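Local coordinates for HI1317 (Haemophilus influenzae, PDB 1JOV), which probably catalyses the interconversion of the alpha and beta anomers of D-glucose 6-phosphate, as a member of the glucose-6-phosphate 1-epimerase family, at residues L215-A220 against L262-S267. Numbering follows the deposited sequence.
Sequences LHHHNA and LSVEIS
E265 and H216 form an antiparallel hydrogen-bonded pair: H216 N donates to E265 O at 2.9 Å in a nearly straight bond (172°) lying in the carbonyl plane, whereas E265 N reaches H216 O at a more bent 147°. Their side chains rise on the same sheet face, yet only the roots meet, CB to CB at 4.0 Å. E265 OE2 has a weak, long ion pair with K132 NZ.

Two residues along, H218 and S263 repeat the pair of backbone hydrogen bonds. On this same face S263 OG sits at the edge of the H218 ring, near its plane, 3.3 Å from CD2; the hydroxyl is hydrogen-bonded to H134, whose ring also meets that of H218. The H218 ring in turn sets CE1 over one face of the H216 ring, 3.7 Å above its plane and toward the rim.

The opposite face is buried. L215 CA makes a CA-H...O contact with E265 O (3.4 Å), and L215 CD2 packs 3.7 Å from I266 CG2, the two side chains lying side by side and both touching F153. V264 CG2 approaches the H217 ring obliquely. H217 ND1 is hydrogen-bonded to T249 OG1 and NE2 to N202 OD1, which satisfies both nitrogens and fixes the ring's rotation. The H217 side chain lies about 7 Å from that of E248, a predicted active-site residue. Strands 211-218 and 261-268, antiparallel neighbours (168° between the short segments), belong to the beta-sandwich of the galactose mutarotase-like fold.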
loop_
_atom_site.group_PDB
_atom_site.type_symbol
_atom_site.label_atom_id
_atom_site.label_comp_id
_atom_site.label_asym_id
_atom_site.label_seq_id
_atom_site.Cartn_x
_atom_site.Cartn_y
_atom_site.Cartn_z
ATOM N N LEU A 215 10.074 -6.260 -5.266
ATOM C CA LEU A 215 9.138 -5.223 -5.786
ATOM C C LEU A 215 9.521 -4.792 -7.176
ATOM O O LEU A 215 10.680 -4.395 -7.403
ATOM C CB LEU A 215 9.069 -3.981 -4.893
ATOM C CG LEU A 215 8.719 -4.309 -3.475
ATOM C CD1 LEU A 215 8.812 -3.208 -2.573
ATOM C CD2 LEU A 215 7.365 -5.098 -3.437
ATOM N N HIS A 216 8.566 -4.882 -8.113
ATOM C CA HIS A 216 8.777 -4.360 -9.477
ATOM C C HIS A 216 7.817 -3.178 -9.681
ATOM O O HIS A 216 6.615 -3.420 -9.907
ATOM C CB HIS A 216 8.525 -5.445 -10.506
ATOM C CG HIS A 216 9.125 -5.161 -11.850
ATOM N ND1 HIS A 216 9.358 -6.150 -12.785
ATOM C CD2 HIS A 216 9.551 -4.003 -12.415
ATOM C CE1 HIS A 216 9.894 -5.613 -13.869
ATOM N NE2 HIS A 216 10.022 -4.312 -13.673
ATOM N N HIS A 217 8.329 -1.942 -9.559
ATOM C CA HIS A 217 7.484 -0.746 -9.685
ATOM C C HIS A 217 7.301 -0.353 -11.175
ATOM O O HIS A 217 8.122 -0.741 -11.995
ATOM C CB HIS A 217 8.081 0.418 -8.926
ATOM C CG HIS A 217 8.432 0.091 -7.510
ATOM N ND1 HIS A 217 7.593 0.385 -6.438
ATOM C CD2 HIS A 217 9.516 -0.542 -6.980
ATOM C CE1 HIS A 217 8.167 -0.014 -5.322
ATOM N NE2 HIS A 217 9.353 -0.578 -5.618
ATOM N N HIS A 218 6.257 0.373 -11.518
ATOM C CA HIS A 218 6.111 0.915 -12.892
ATOM C C HIS A 218 5.707 2.380 -12.825
ATOM O O HIS A 218 4.835 2.746 -12.056
ATOM C CB HIS A 218 5.090 0.168 -13.721
ATOM C CG HIS A 218 5.435 -1.313 -13.715
ATOM N ND1 HIS A 218 6.305 -1.876 -14.620
ATOM C CD2 HIS A 218 4.996 -2.323 -12.916
ATOM C CE1 HIS A 218 6.394 -3.182 -14.379
ATOM N NE2 HIS A 218 5.600 -3.477 -13.362
ATOM N N ASN A 219 6.350 3.191 -13.626
ATOM C CA ASN A 219 6.030 4.623 -13.652
ATOM C C ASN A 219 6.191 5.422 -12.357
ATOM O O ASN A 219 5.591 6.481 -12.244
ATOM C CB ASN A 219 4.647 4.888 -14.247
ATOM C CG ASN A 219 4.521 4.337 -15.608
ATOM O OD1 ASN A 219 5.474 4.416 -16.414
ATOM N ND2 ASN A 219 3.366 3.774 -15.913
ATOM N N ALA A 220 7.056 4.936 -11.439
ATOM C CA ALA A 220 7.351 5.645 -10.211
ATOM C C ALA A 220 8.366 6.735 -10.544
ATOM O O ALA A 220 9.206 6.536 -11.410
ATOM C CB ALA A 220 7.873 4.707 -9.138
ATOM N N LEU A 262 0.363 4.450 -12.086
ATOM C CA LEU A 262 1.569 4.061 -11.438
ATOM C C LEU A 262 1.205 2.745 -10.772
ATOM O O LEU A 262 0.074 2.553 -10.325
ATOM C CB LEU A 262 2.112 5.143 -10.510
ATOM C CG LEU A 262 1.577 5.212 -9.066
ATOM C CD1 LEU A 262 2.468 6.092 -8.207
ATOM C CD2 LEU A 262 0.142 5.739 -9.049
ATOM N N SER A 263 2.156 1.812 -10.717
ATOM C CA SER A 263 1.824 0.564 -10.106
ATOM C C SER A 263 2.997 -0.110 -9.465
ATOM O O SER A 263 4.136 0.334 -9.611
ATOM C CB SER A 263 1.243 -0.383 -11.146
ATOM O OG SER A 263 2.209 -0.727 -12.124
ATOM N N VAL A 264 2.703 -1.203 -8.763
ATOM C CA VAL A 264 3.722 -2.035 -8.120
ATOM C C VAL A 264 3.306 -3.492 -8.217
ATOM O O VAL A 264 2.125 -3.859 -8.104
ATOM C CB VAL A 264 3.979 -1.633 -6.648
ATOM C CG1 VAL A 264 2.743 -1.878 -5.805
ATOM C CG2 VAL A 264 5.192 -2.375 -6.088
ATOM N N GLU A 265 4.300 -4.273 -8.438
ATOM C CA GLU A 265 4.130 -5.716 -8.467
ATOM C C GLU A 265 4.932 -6.293 -7.289
ATOM O O GLU A 265 6.149 -6.126 -7.191
ATOM C CB GLU A 265 4.674 -6.327 -9.800
ATOM C CG GLU A 265 4.478 -7.818 -9.907
ATOM C CD GLU A 265 5.188 -8.460 -11.142
ATOM O OE1 GLU A 265 4.588 -8.427 -12.240
ATOM O OE2 GLU A 265 6.319 -8.996 -10.977
ATOM N N ILE A 266 4.222 -6.923 -6.362
ATOM C CA ILE A 266 4.745 -7.549 -5.130
ATOM C C ILE A 266 4.835 -9.080 -5.230
ATOM O O ILE A 266 3.904 -9.741 -5.708
ATOM C CB ILE A 266 3.846 -7.154 -3.922
ATOM C CG1 ILE A 266 3.370 -5.702 -4.055
ATOM C CG2 ILE A 266 4.607 -7.349 -2.619
ATOM C CD1 ILE A 266 2.831 -5.118 -2.771
ATOM N N SER A 267 5.958 -9.644 -4.763
ATOM C CA SER A 267 6.113 -11.099 -4.832
ATOM C C SER A 267 7.073 -11.505 -3.717
ATOM O O SER A 267 7.761 -10.643 -3.111
ATOM C CB SER A 267 6.722 -11.463 -6.190
ATOM O OG SER A 267 7.973 -10.841 -6.206
HETATM O O HOH W 1 5.613 -5.918 -13.281
#